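PDB 3H6E: carbohydrate kinase, FGGY from Novosphingobium aromaticivorans, which probably acts as an FGGY-family kinase, transferring phosphate from ATP to a sugar or a related substrate. Local coordinates for residues A[106-109]-A[110-113]; A[150-153]-A[154-157]; A[307-310]-A[311-315]; A[360-363]-A[364-367]; A[377-380]-A[381-385]. All coordinates share one frame; numbering follows the deposited sequence.

Contact 1 (A[106-109]-A[110-113]); sequences ADYR and SQRD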
loop_
_atom_site.group_PDB
_atom_site.type_symbol
_atom_site.label_atom_id
_atom_site.label_comp_id
_atom_site.label_asym_id
_atom_site.label_seq_id
_atom_site.Cartn_x
_atom_site.Cartn_y
_atom_site.Cartn_z
ATOM N N ALA A 106 -0.969 -8.949 24.244
ATOM C CA ALA A 106 -0.982 -10.404 24.380
ATOM C C ALA A 106 -2.404 -10.912 24.569
ATOM O O ALA A 106 -2.810 -11.900 23.953
ATOM C CB ALA A 106 -0.103 -10.838 25.542
ATOM N N ASP A 107 -3.157 -10.225 25.422
ATOM C CA ASP A 107 -4.566 -10.535 25.623
ATOM C C ASP A 107 -5.300 -10.517 24.289
ATOM O O ASP A 107 -6.089 -11.413 23.990
ATOM C CB ASP A 107 -5.213 -9.532 26.582
ATOM C CG ASP A 107 -4.710 -9.677 28.005
ATOM O OD1 ASP A 107 -3.596 -10.214 28.189
ATOM O OD2 ASP A 107 -5.429 -9.253 28.937
ATOM N N TYR A 108 -5.037 -9.486 23.493
ATOM C CA TYR A 108 -5.649 -9.376 22.179
ATOM C C TYR A 108 -5.147 -10.476 21.251
ATOM O O TYR A 108 -5.935 -11.156 20.598
ATOM C CB TYR A 108 -5.379 -8.004 21.563
ATOM C CG TYR A 108 -5.916 -7.882 20.158
ATOM C CD1 TYR A 108 -7.286 -7.893 19.918
ATOM C CD2 TYR A 108 -5.059 -7.763 19.069
ATOM C CE1 TYR A 108 -7.789 -7.786 18.635
ATOM C CE2 TYR A 108 -5.552 -7.654 17.782
ATOM C CZ TYR A 108 -6.919 -7.668 17.571
ATOM O OH TYR A 108 -7.419 -7.564 16.293
ATOM N N ARG A 109 -3.832 -10.648 21.208
ATOM C CA ARG A 109 -3.210 -11.623 20.315
ATOM C C ARG A 109 -3.799 -13.027 20.444
ATOM O O ARG A 109 -3.861 -13.768 19.463
ATOM C CB ARG A 109 -1.699 -11.684 20.557
ATOM C CG ARG A 109 -0.927 -10.571 19.901
ATOM C CD ARG A 109 -0.903 -10.733 18.401
ATOM N NE ARG A 109 -0.356 -9.553 17.742
ATOM C CZ ARG A 109 0.941 -9.277 17.661
ATOM N NH1 ARG A 109 1.825 -10.098 18.209
ATOM N NH2 ARG A 109 1.351 -8.178 17.038
ATOM N N SER A 110 -4.223 -13.393 21.651
ATOM C CA SER A 110 -4.650 -14.768 21.919
ATOM C C SER A 110 -6.126 -14.996 21.616
ATOM O O SER A 110 -6.648 -16.089 21.827
ATOM C CB SER A 110 -4.329 -15.176 23.366
ATOM O OG SER A 110 -4.926 -14.291 24.302
ATOM N N GLN A 111 -6.790 -13.968 21.105
ATOM C CA GLN A 111 -8.223 -14.042 20.843
ATOM C C GLN A 111 -8.562 -13.706 19.379
ATOM O O GLN A 111 -9.729 -13.674 18.986
ATOM C CB GLN A 111 -8.974 -13.160 21.855
ATOM C CG GLN A 111 -10.290 -12.589 21.397
ATOM C CD GLN A 111 -10.109 -11.313 20.609
ATOM O OE1 GLN A 111 -8.992 -10.958 20.227
ATOM N NE2 GLN A 111 -11.205 -10.613 20.363
ATOM N N ARG A 112 -7.527 -13.494 18.571
ATOM C CA ARG A 112 -7.691 -13.215 17.143
ATOM C C ARG A 112 -8.187 -14.430 16.346
ATOM O O ARG A 112 -8.026 -15.579 16.771
ATOM C CB ARG A 112 -6.371 -12.713 16.550
ATOM C CG ARG A 112 -5.971 -11.312 16.998
ATOM C CD ARG A 112 -4.524 -10.998 16.624
ATOM N NE ARG A 112 -4.364 -10.581 15.229
ATOM C CZ ARG A 112 -3.919 -11.361 14.245
ATOM N NH1 ARG A 112 -3.584 -12.621 14.480
ATOM N NH2 ARG A 112 -3.802 -10.875 13.015
ATOM N N ASP A 113 -8.794 -14.166 15.192
ATOM C CA ASP A 113 -9.234 -15.226 14.289
ATOM C C ASP A 113 -8.028 -15.842 13.588
ATOM O O ASP A 113 -6.949 -15.263 13.599
ATOM C CB ASP A 113 -10.208 -14.673 13.247
ATOM C CG ASP A 113 -11.587 -14.438 13.807
ATOM O OD1 ASP A 113 -11.932 -15.072 14.820
ATOM O OD2 ASP A 113 -12.331 -13.623 13.231
HETATM O O HOH W 1 -2.868 -14.091 17.135
#
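S110 N donates to A106 O at 3.1 Å, a bent bond with an N-H...O angle of 137°, and Q111 N follows with a straighter bond to Y108 O at 3.0 Å. The S110 hydroxyl also folds back on the chain. With chi1 at 57°, OG is tucked between the backbone N and the carbonyl carbon of its own residue and lies 3.1 Å from D107 O, with A106 O almost as near. This is the C-terminal end of helix 102-109, where i to i+4 bonding gives way to i to i+3 as the chain turns into the loop before helix 115-118. On the nonpolar side, R112 CG sits over the face of the Y108 ring, a CH-pi contact 4.0 Å from the centroid, displaced toward the rim. R112 CD continues past CE2 of the ring, and the bend at chi3 leaves the guanidinium 74° from the ring plane, well away from a stack. The R109 and R112 chains run alongside each other, CD to CD 4.0 Å. For the polar ends, a water bridges R109 O and R112 NH1, while Y108 OH and R112 NH2 both reach the D176 carboxylate, and S120 O also accepts from R112 NH2.

Contact 2 (A[150-153]-A[154-157]); sequences LPWA and QYWA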
loop_
_atom_site.group_PDB
_atom_site.type_symbol
_atom_site.label_atom_id
_atom_site.label_comp_id
_atom_site.label_asym_id
_atom_site.label_seq_id
_atom_site.Cartn_x
_atom_site.Cartn_y
_atom_site.Cartn_z
ATOM N N LEU A 150 -15.359 4.036 11.735
ATOM C CA LEU A 150 -15.252 4.576 10.395
ATOM C C LEU A 150 -13.783 4.741 10.009
ATOM O O LEU A 150 -13.029 5.439 10.692
ATOM C CB LEU A 150 -15.979 5.922 10.366
ATOM C CG LEU A 150 -16.268 6.636 9.052
ATOM C CD1 LEU A 150 -17.354 7.673 9.242
ATOM C CD2 LEU A 150 -15.018 7.289 8.580
ATOM N N PRO A 151 -13.367 4.092 8.911
ATOM C CA PRO A 151 -11.963 4.132 8.488
ATOM C C PRO A 151 -11.455 5.557 8.276
ATOM O O PRO A 151 -12.247 6.472 8.065
ATOM C CB PRO A 151 -11.979 3.371 7.156
ATOM C CG PRO A 151 -13.175 2.488 7.238
ATOM C CD PRO A 151 -14.194 3.275 8.005
ATOM N N TRP A 152 -10.138 5.725 8.331
ATOM C CA TRP A 152 -9.487 7.027 8.211
ATOM C C TRP A 152 -9.871 7.767 6.929
ATOM O O TRP A 152 -10.247 8.939 6.966
ATOM C CB TRP A 152 -7.973 6.828 8.296
ATOM C CG TRP A 152 -7.125 8.054 8.097
ATOM C CD1 TRP A 152 -6.151 8.228 7.156
ATOM C CD2 TRP A 152 -7.148 9.258 8.876
ATOM N NE1 TRP A 152 -5.572 9.464 7.297
ATOM C CE2 TRP A 152 -6.165 10.117 8.344
ATOM C CE3 TRP A 152 -7.904 9.694 9.965
ATOM C CZ2 TRP A 152 -5.926 11.387 8.861
ATOM C CZ3 TRP A 152 -7.664 10.955 10.477
ATOM C CH2 TRP A 152 -6.684 11.786 9.925
ATOM N N ALA A 153 -9.788 7.079 5.796
ATOM C CA ALA A 153 -10.126 7.683 4.515
ATOM C C ALA A 153 -11.566 8.200 4.500
ATOM O O ALA A 153 -11.833 9.319 4.057
ATOM C CB ALA A 153 -9.906 6.684 3.390
ATOM N N GLN A 154 -12.489 7.373 4.983
ATOM C CA GLN A 154 -13.904 7.727 4.995
ATOM C C GLN A 154 -14.189 8.822 6.007
ATOM O O GLN A 154 -15.199 9.520 5.908
ATOM C CB GLN A 154 -14.774 6.501 5.288
ATOM C CG GLN A 154 -14.924 5.566 4.109
ATOM C CD GLN A 154 -13.584 5.113 3.566
ATOM O OE1 GLN A 154 -13.224 5.429 2.434
ATOM N NE2 GLN A 154 -12.828 4.387 4.385
ATOM N N TYR A 155 -13.303 8.972 6.987
ATOM C CA TYR A 155 -13.514 9.981 8.016
ATOM C C TYR A 155 -13.580 11.352 7.373
ATOM O O TYR A 155 -14.359 12.217 7.778
ATOM C CB TYR A 155 -12.409 9.972 9.073
ATOM C CG TYR A 155 -12.422 11.251 9.871
ATOM C CD1 TYR A 155 -13.375 11.462 10.855
ATOM C CD2 TYR A 155 -11.517 12.272 9.605
ATOM C CE1 TYR A 155 -13.411 12.641 11.573
ATOM C CE2 TYR A 155 -11.544 13.455 10.322
ATOM C CZ TYR A 155 -12.494 13.633 11.305
ATOM O OH TYR A 155 -12.536 14.803 12.029
ATOM N N TRP A 156 -12.753 11.540 6.357
ATOM C CA TRP A 156 -12.653 12.825 5.700
ATOM C C TRP A 156 -13.849 13.075 4.795
ATOM O O TRP A 156 -14.245 14.218 4.583
ATOM C CB TRP A 156 -11.321 12.920 4.959
ATOM C CG TRP A 156 -10.191 12.879 5.926
ATOM C CD1 TRP A 156 -9.316 11.851 6.131
ATOM C CD2 TRP A 156 -9.849 13.894 6.877
ATOM N NE1 TRP A 156 -8.433 12.177 7.133
ATOM C CE2 TRP A 156 -8.740 13.426 7.608
ATOM C CE3 TRP A 156 -10.366 15.160 7.172
ATOM C CZ2 TRP A 156 -8.135 14.182 8.614
ATOM C CZ3 TRP A 156 -9.768 15.906 8.170
ATOM C CH2 TRP A 156 -8.665 15.414 8.880
ATOM N N ALA A 157 -14.433 11.998 4.283
ATOM C CA ALA A 157 -15.642 12.108 3.473
ATOM C C ALA A 157 -16.866 12.425 4.337
ATOM O O ALA A 157 -17.907 12.809 3.821
ATOM C CB ALA A 157 -15.868 10.841 2.654
#
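W156 drives the NE1 edge of its indole into the face of W152, an edge-to-face pair with the W156 five-membered ring centred only 4.3 Å from the W152 six-membered ring and the planes 81° apart. NE1 comes in off-centre, toward the rim; some of the carbon spacings are too tight to trust. Y155 completes the aromatic cluster. Its ring is nearly parallel to that of W152, at 4°, but slid so far that the centroids are 6.0 Å apart, and its CD2 lies 3.5 Å above the centre of the W156 indole. W156 and Y155 thus lie on the same side of W152, the W156 indole edge-on to it and facing the Y155 edge. The first torsions differ: CG is anti to the backbone N in W152 (chi1 176°), to the carbonyl carbon in W156. All three lie in the first turns of helix 152-159, directly after strand 148-151. The helix is loosely bonded here: W156 N to A153 O is weak at 3.3 Å. Farther out, W152 NE1 donates to L13 O and its ring meets H77. W152 presents its electron-rich face, so the partly positive N-H edge of W156 probably gains some electrostatic attraction.

Contact 3 (A[307-310]-A[311-315]); sequences LIEI and DTRRV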
loop_
_atom_site.group_PDB
_atom_site.type_symbol
_atom_site.label_atom_id
_atom_site.label_comp_id
_atom_site.label_asym_id
_atom_site.label_seq_id
_atom_site.Cartn_x
_atom_site.Cartn_y
_atom_site.Cartn_z
ATOM N N LEU A 307 23.570 -3.612 2.049
ATOM C CA LEU A 307 24.663 -3.956 1.143
ATOM C C LEU A 307 25.439 -2.744 0.621
ATOM O O LEU A 307 26.666 -2.739 0.635
ATOM C CB LEU A 307 24.148 -4.774 -0.046
ATOM C CG LEU A 307 23.958 -6.287 0.102
ATOM C CD1 LEU A 307 24.832 -6.822 1.226
ATOM C CD2 LEU A 307 22.499 -6.645 0.327
ATOM N N ILE A 308 24.730 -1.725 0.149
ATOM C CA ILE A 308 25.384 -0.574 -0.474
ATOM C C ILE A 308 25.686 0.561 0.511
ATOM O O ILE A 308 26.310 1.557 0.148
ATOM C CB ILE A 308 24.598 -0.052 -1.700
ATOM C CG1 ILE A 308 23.124 0.151 -1.360
ATOM C CG2 ILE A 308 24.736 -1.016 -2.865
ATOM C CD1 ILE A 308 22.816 1.503 -0.779
ATOM N N GLU A 309 25.226 0.401 1.748
ATOM C CA GLU A 309 25.608 1.276 2.857
ATOM C C GLU A 309 25.038 2.698 2.813
ATOM O O GLU A 309 24.415 3.140 3.777
ATOM C CB GLU A 309 27.132 1.313 3.010
ATOM C CG GLU A 309 27.750 -0.048 3.312
ATOM C CD GLU A 309 29.262 0.008 3.465
ATOM O OE1 GLU A 309 29.838 1.113 3.371
ATOM O OE2 GLU A 309 29.878 -1.059 3.683
ATOM N N ILE A 310 25.245 3.411 1.709
ATOM C CA ILE A 310 24.889 4.830 1.652
ATOM C C ILE A 310 24.114 5.228 0.395
ATOM O O ILE A 310 24.231 4.587 -0.648
ATOM C CB ILE A 310 26.146 5.729 1.780
ATOM C CG1 ILE A 310 27.173 5.375 0.702
ATOM C CG2 ILE A 310 26.772 5.598 3.165
ATOM C CD1 ILE A 310 28.477 6.126 0.841
ATOM N N ASP A 311 23.334 6.301 0.510
ATOM C CA ASP A 311 22.524 6.813 -0.596
ATOM C C ASP A 311 23.339 6.959 -1.873
ATOM O O ASP A 311 22.808 6.873 -2.983
ATOM C CB ASP A 311 21.936 8.183 -0.242
ATOM C CG ASP A 311 20.815 8.101 0.774
ATOM O OD1 ASP A 311 19.960 9.014 0.780
ATOM O OD2 ASP A 311 20.783 7.134 1.563
ATOM N N THR A 312 24.632 7.197 -1.701
ATOM C CA THR A 312 25.539 7.468 -2.806
ATOM C C THR A 312 25.744 6.261 -3.724
ATOM O O THR A 312 26.185 6.401 -4.868
ATOM C CB THR A 312 26.896 7.981 -2.267
ATOM O OG1 THR A 312 26.871 9.412 -2.220
ATOM C CG2 THR A 312 28.051 7.524 -3.145
ATOM N N ARG A 313 25.409 5.076 -3.228
ATOM C CA ARG A 313 25.604 3.856 -3.999
ATOM C C ARG A 313 24.284 3.109 -4.221
ATOM O O ARG A 313 24.267 1.904 -4.476
ATOM C CB ARG A 313 26.661 2.971 -3.328
ATOM C CG ARG A 313 27.984 3.698 -3.104
ATOM C CD ARG A 313 29.099 2.759 -2.674
ATOM N NE ARG A 313 28.977 2.373 -1.273
ATOM C CZ ARG A 313 29.728 2.864 -0.290
ATOM N NH1 ARG A 313 30.673 3.759 -0.551
ATOM N NH2 ARG A 313 29.541 2.451 0.958
ATOM N N ARG A 314 23.178 3.840 -4.125
ATOM C CA ARG A 314 21.864 3.300 -4.465
ATOM C C ARG A 314 21.873 2.744 -5.886
ATOM O O ARG A 314 22.337 3.402 -6.816
ATOM C CB ARG A 314 20.792 4.383 -4.344
ATOM C CG ARG A 314 20.105 4.461 -2.992
ATOM C CD ARG A 314 19.174 5.663 -2.945
ATOM N NE ARG A 314 17.978 5.419 -2.142
ATOM C CZ ARG A 314 17.820 5.828 -0.887
ATOM N NH1 ARG A 314 18.787 6.505 -0.281
ATOM N NH2 ARG A 314 16.692 5.564 -0.238
ATOM N N VAL A 315 21.345 1.537 -6.054
ATOM C CA VAL A 315 21.393 0.847 -7.340
ATOM C C VAL A 315 20.448 1.420 -8.400
ATOM O O VAL A 315 20.408 0.925 -9.526
ATOM C CB VAL A 315 21.084 -0.647 -7.180
ATOM C CG1 VAL A 315 22.060 -1.289 -6.206
ATOM C CG2 VAL A 315 19.641 -0.840 -6.725
#
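R313 meets E309, I308 and I310 with one side chain. NH2 makes a salt bridge to E309 OE1 at 2.8 Å, the carboxylate and guanidinium planes standing 72° apart, so this is a single-oxygen grip and not a flat two-pronged pair. NE donates to I308 O at 3.1 Å, somewhat bent. I310 lies across the guanidinium, its CD1 over one face and 3.5 Å from NH1. The R313 chain runs straight from CB and then bends at chi3, -76°, which turns the NE edge of the guanidinium back toward I308 O. One step out, backbone bonds hold these groups in place. I308 O also takes I310 N, at 2.6 Å, from the face of its plane opposite to R313 NE. R313 N in turn closes the turn on I310 O at 2.9 Å, an almost straight bond of 170°. E309 has positive phi as the first residue beyond helix 300-308, and its extended chain lies beside that of R313, pointing the same way. On the inner side the I308 side chain packs against R313 O, with CB 3.4 Å away, and its CG2 reaches V315 CG1. Beyond the turn, W363 makes a cation-pi contact with R313. At this helix C-terminus an arginine side chain bonds the last helical carbonyl, its positive charge probably offsetting both the E309 carboxylate and the negative helix pole.

Contact 4 (A[360-363]-A[364-367]); sequences PEDW and FERR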
loop_
_atom_site.group_PDB
_atom_site.type_symbol
_atom_site.label_atom_id
_atom_site.label_comp_id
_atom_site.label_asym_id
_atom_site.label_seq_id
_atom_site.Cartn_x
_atom_site.Cartn_y
_atom_site.Cartn_z
ATOM N N PRO A 360 32.187 -9.979 -4.551
ATOM C CA PRO A 360 32.929 -9.065 -5.423
ATOM C C PRO A 360 33.615 -8.031 -4.548
ATOM O O PRO A 360 33.101 -7.708 -3.477
ATOM C CB PRO A 360 31.831 -8.403 -6.268
ATOM C CG PRO A 360 30.578 -9.196 -6.010
ATOM C CD PRO A 360 30.734 -9.776 -4.644
ATOM N N GLU A 361 34.760 -7.525 -4.982
ATOM C CA GLU A 361 35.501 -6.578 -4.161
ATOM C C GLU A 361 35.333 -5.145 -4.650
ATOM O O GLU A 361 35.861 -4.209 -4.053
ATOM C CB GLU A 361 36.973 -6.984 -4.076
ATOM C CG GLU A 361 37.195 -8.218 -3.211
ATOM C CD GLU A 361 38.494 -8.931 -3.524
ATOM O OE1 GLU A 361 39.302 -8.379 -4.301
ATOM O OE2 GLU A 361 38.701 -10.046 -2.995
ATOM N N ASP A 362 34.579 -4.979 -5.731
ATOM C CA ASP A 362 34.259 -3.650 -6.231
ATOM C C ASP A 362 32.768 -3.363 -6.061
ATOM O O ASP A 362 31.953 -4.283 -5.985
ATOM C CB ASP A 362 34.673 -3.503 -7.696
ATOM C CG ASP A 362 33.898 -4.427 -8.612
ATOM O OD1 ASP A 362 33.295 -3.920 -9.584
ATOM O OD2 ASP A 362 33.888 -5.653 -8.350
ATOM N N TRP A 363 32.419 -2.081 -6.010
ATOM C CA TRP A 363 31.048 -1.671 -5.735
ATOM C C TRP A 363 30.062 -2.014 -6.850
ATOM O O TRP A 363 28.982 -2.528 -6.582
ATOM C CB TRP A 363 30.983 -0.179 -5.391
ATOM C CG TRP A 363 31.367 0.094 -3.971
ATOM C CD1 TRP A 363 32.500 0.717 -3.528
ATOM C CD2 TRP A 363 30.626 -0.270 -2.803
ATOM N NE1 TRP A 363 32.502 0.773 -2.155
ATOM C CE2 TRP A 363 31.362 0.174 -1.686
ATOM C CE3 TRP A 363 29.407 -0.923 -2.593
ATOM C CZ2 TRP A 363 30.921 -0.021 -0.377
ATOM C CZ3 TRP A 363 28.970 -1.110 -1.296
ATOM C CH2 TRP A 363 29.727 -0.663 -0.204
ATOM N N PHE A 364 30.433 -1.734 -8.093
ATOM C CA PHE A 364 29.531 -1.978 -9.214
ATOM C C PHE A 364 29.083 -3.433 -9.296
ATOM O O PHE A 364 27.913 -3.713 -9.547
ATOM C CB PHE A 364 30.164 -1.534 -10.533
ATOM C CG PHE A 364 30.084 -0.056 -10.768
ATOM C CD1 PHE A 364 31.123 0.776 -10.391
ATOM C CD2 PHE A 364 28.963 0.502 -11.356
ATOM C CE1 PHE A 364 31.047 2.139 -10.605
ATOM C CE2 PHE A 364 28.878 1.863 -11.567
ATOM C CZ PHE A 364 29.922 2.683 -11.194
ATOM N N GLU A 365 30.014 -4.356 -9.080
ATOM C CA GLU A 365 29.692 -5.776 -9.138
ATOM C C GLU A 365 28.934 -6.214 -7.893
ATOM O O GLU A 365 28.139 -7.153 -7.938
ATOM C CB GLU A 365 30.956 -6.618 -9.312
ATOM C CG GLU A 365 31.602 -6.482 -10.679
ATOM C CD GLU A 365 32.669 -7.531 -10.926
ATOM O OE1 GLU A 365 32.910 -8.361 -10.023
ATOM O OE2 GLU A 365 33.264 -7.524 -12.026
ATOM N N ARG A 366 29.186 -5.532 -6.782
ATOM C CA ARG A 366 28.467 -5.817 -5.550
ATOM C C ARG A 366 27.080 -5.183 -5.633
ATOM O O ARG A 366 26.093 -5.762 -5.186
ATOM C CB ARG A 366 29.243 -5.296 -4.335
ATOM C CG ARG A 366 29.320 -6.299 -3.192
ATOM C CD ARG A 366 30.071 -5.759 -1.977
ATOM N NE ARG A 366 31.408 -5.283 -2.312
ATOM C CZ ARG A 366 32.436 -5.289 -1.468
ATOM N NH1 ARG A 366 32.286 -5.763 -0.235
ATOM N NH2 ARG A 366 33.619 -4.831 -1.859
ATOM N N ARG A 367 27.016 -3.999 -6.234
ATOM C CA ARG A 367 25.761 -3.280 -6.414
ATOM C C ARG A 367 24.875 -3.962 -7.454
ATOM O O ARG A 367 23.647 -3.941 -7.355
ATOM C CB ARG A 367 26.027 -1.832 -6.831
ATOM C CG ARG A 367 26.653 -0.962 -5.753
ATOM C CD ARG A 367 26.263 0.488 -5.956
ATOM N NE ARG A 367 26.838 1.057 -7.169
ATOM C CZ ARG A 367 26.312 2.081 -7.834
ATOM N NH1 ARG A 367 25.185 2.640 -7.414
ATOM N NH2 ARG A 367 26.906 2.542 -8.927
#
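D362 caps the start of helix 363-384: its OD1 accepts from E365 N at 3.3 Å, a weak N-cap bond with an N-H...O angle of 148°. A chi1 of 64° turns the carboxylate back toward the first turn, where it can reach that N-H. The carbonyl of D362 is used as well, taking R366 N at 3.1 Å as the helix ladder begins. R367 N to W363 O is the next rung, modelled so short that only its existence is worth reading. OD2 of the capping aspartate faces E365 OE1 at 3.3 Å, two acceptors with their carboxylate planes 74° apart. Such closeness may raise the proton affinity of one of them, although the helix start and a long, weak ion pair from E365 to R336 should ease the repulsion. P360 O lies 3.0 Å above the face of the R366 guanidinium, where no N-H points, so this carbonyl is covered by the group without being bonded to it. P360 CB meanwhile packs on E365 CB at 3.6 Å. The R367 aliphatic chain crosses the W363 indole at about a right angle, with CG 4.2 Å from CE3 at the ring edge. Its guanidinium is satisfied farther off, by D320 through a salt bridge and by R313 O. Around this first turn, F364 packs on A323 and L324 of helix 321-326, E365 touches E330 and V331 of helix 328-333, and W363 lies against E309 just past helix 300-308.

Contact 5 (A[377-380]-A[381-385]); sequences VADT and ALDLI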
loop_
_atom_site.group_PDB
_atom_site.type_symbol
_atom_site.label_atom_id
_atom_site.label_comp_id
_atom_site.label_asym_id
_atom_site.label_seq_id
_atom_site.Cartn_x
_atom_site.Cartn_y
_atom_site.Cartn_z
ATOM N N VAL A 377 14.359 -13.094 -4.734
ATOM C CA VAL A 377 13.461 -13.111 -3.590
ATOM C C VAL A 377 12.082 -12.598 -3.999
ATOM O O VAL A 377 11.064 -13.074 -3.500
ATOM C CB VAL A 377 14.007 -12.277 -2.410
ATOM C CG1 VAL A 377 13.040 -12.327 -1.233
ATOM C CG2 VAL A 377 15.382 -12.778 -1.993
ATOM N N ALA A 378 12.054 -11.629 -4.909
ATOM C CA ALA A 378 10.792 -11.149 -5.459
ATOM C C ALA A 378 10.154 -12.267 -6.269
ATOM O O ALA A 378 8.935 -12.433 -6.272
ATOM C CB ALA A 378 11.009 -9.924 -6.329
ATOM N N ASP A 379 10.998 -13.039 -6.944
ATOM C CA ASP A 379 10.551 -14.176 -7.736
ATOM C C ASP A 379 9.844 -15.205 -6.861
ATOM O O ASP A 379 8.786 -15.718 -7.219
ATOM C CB ASP A 379 11.743 -14.823 -8.440
ATOM C CG ASP A 379 11.363 -16.082 -9.187
ATOM O OD1 ASP A 379 10.825 -15.965 -10.310
ATOM O OD2 ASP A 379 11.606 -17.184 -8.647
ATOM N N THR A 380 10.441 -15.506 -5.713
ATOM C CA THR A 380 9.839 -16.425 -4.758
ATOM C C THR A 380 8.529 -15.864 -4.209
ATOM O O THR A 380 7.555 -16.597 -4.037
ATOM C CB THR A 380 10.804 -16.722 -3.589
ATOM O OG1 THR A 380 11.918 -17.480 -4.075
ATOM C CG2 THR A 380 10.107 -17.508 -2.487
ATOM N N ALA A 381 8.510 -14.560 -3.942
ATOM C CA ALA A 381 7.334 -13.910 -3.374
ATOM C C ALA A 381 6.160 -13.870 -4.350
ATOM O O ALA A 381 5.016 -14.114 -3.969
ATOM C CB ALA A 381 7.679 -12.516 -2.898
ATOM N N LEU A 382 6.453 -13.561 -5.608
ATOM C CA LEU A 382 5.436 -13.539 -6.649
ATOM C C LEU A 382 4.805 -14.912 -6.833
ATOM O O LEU A 382 3.615 -15.024 -7.113
ATOM C CB LEU A 382 6.038 -13.060 -7.974
ATOM C CG LEU A 382 6.303 -11.554 -8.096
ATOM C CD1 LEU A 382 7.504 -11.268 -8.991
ATOM C CD2 LEU A 382 5.052 -10.817 -8.579
ATOM N N ASP A 383 5.609 -15.957 -6.671
ATOM C CA ASP A 383 5.129 -17.330 -6.824
ATOM C C ASP A 383 4.256 -17.803 -5.664
ATOM O O ASP A 383 3.332 -18.586 -5.866
ATOM C CB ASP A 383 6.298 -18.294 -7.035
ATOM C CG ASP A 383 6.872 -18.204 -8.433
ATOM O OD1 ASP A 383 6.172 -17.663 -9.317
ATOM O OD2 ASP A 383 8.009 -18.673 -8.648
ATOM N N LEU A 384 4.555 -17.338 -4.454
ATOM C CA LEU A 384 3.734 -17.661 -3.284
ATOM C C LEU A 384 2.259 -17.311 -3.474
ATOM O O LEU A 384 1.394 -17.938 -2.874
ATOM C CB LEU A 384 4.267 -16.954 -2.035
ATOM C CG LEU A 384 5.090 -17.764 -1.029
ATOM C CD1 LEU A 384 5.906 -18.851 -1.710
ATOM C CD2 LEU A 384 5.978 -16.843 -0.200
ATOM N N ILE A 385 1.977 -16.314 -4.307
ATOM C CA ILE A 385 0.610 -15.829 -4.483
ATOM C C ILE A 385 0.049 -16.130 -5.871
ATOM O O ILE A 385 -1.067 -15.728 -6.194
ATOM C CB ILE A 385 0.501 -14.307 -4.204
ATOM C CG1 ILE A 385 1.474 -13.527 -5.091
ATOM C CG2 ILE A 385 0.771 -14.010 -2.735
ATOM C CD1 ILE A 385 1.386 -12.023 -4.923
#
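The last turns of helix 363-384 carry V377 to L384 in regular alpha-helical bonding, each N-H reaching the carbonyl four residues back. A381 N bonds V377 O at 3.0 Å, and L382 N bonds A378 O at 2.8 Å with the straightest of the four angles, 163°. D383 N to D379 O and L384 N to T380 O continue the ladder; after them I385 leaves the helix, with a weak backbone bond from its N to L382 O. On one side of the helix D379 and D383, one turn apart, bring OD2 to OD2 within 3.9 Å, their carboxylates turned 75° against each other. Each reaches that place by its own route: D379 has CG anti to the backbone N, chi1 175°, while D383 has it anti to the carbonyl carbon. Arginines from elsewhere in the chain probably make the pair tolerable, since D379 OD2 forms a salt bridge with R461 and D383 OD1 one with R411. The sheet side is apolar: A378 touches F298 of strand 292-298, and L382 touches A263 of strand 261-266, so the helix lies against the large mixed sheet of the C-terminal half. L382 also lays CG and CD1 along its own turn, both 3.3 Å from A378 O. T380 sends OG1 to the Y349 hydroxyl, while its CG2 approaches L384 on the next turn. There the L384 methyl CD1 comes to rest 3.6 Å from T380 O.

In the fold
Contacts 1 and 2 lie in the N-terminal half of the kinase, their centres about 26 Å apart, whereas contacts 3, 4 and 5 belong to the C-terminal half. Contacts 3 and 4 touch: with centres about 11 Å apart, the turn after helix 300-308 packs on the first turn of helix 363-384 through R313, V315, W363 and R367. Contact 5 lies near the other end of that same helix, about 26 Å from contact 4 between centres. Contacts 2 and 4, on opposite sides of the chain's centre, are about 47 Å apart between centres. In FGGY kinases the active site lies in the cleft between the two halves.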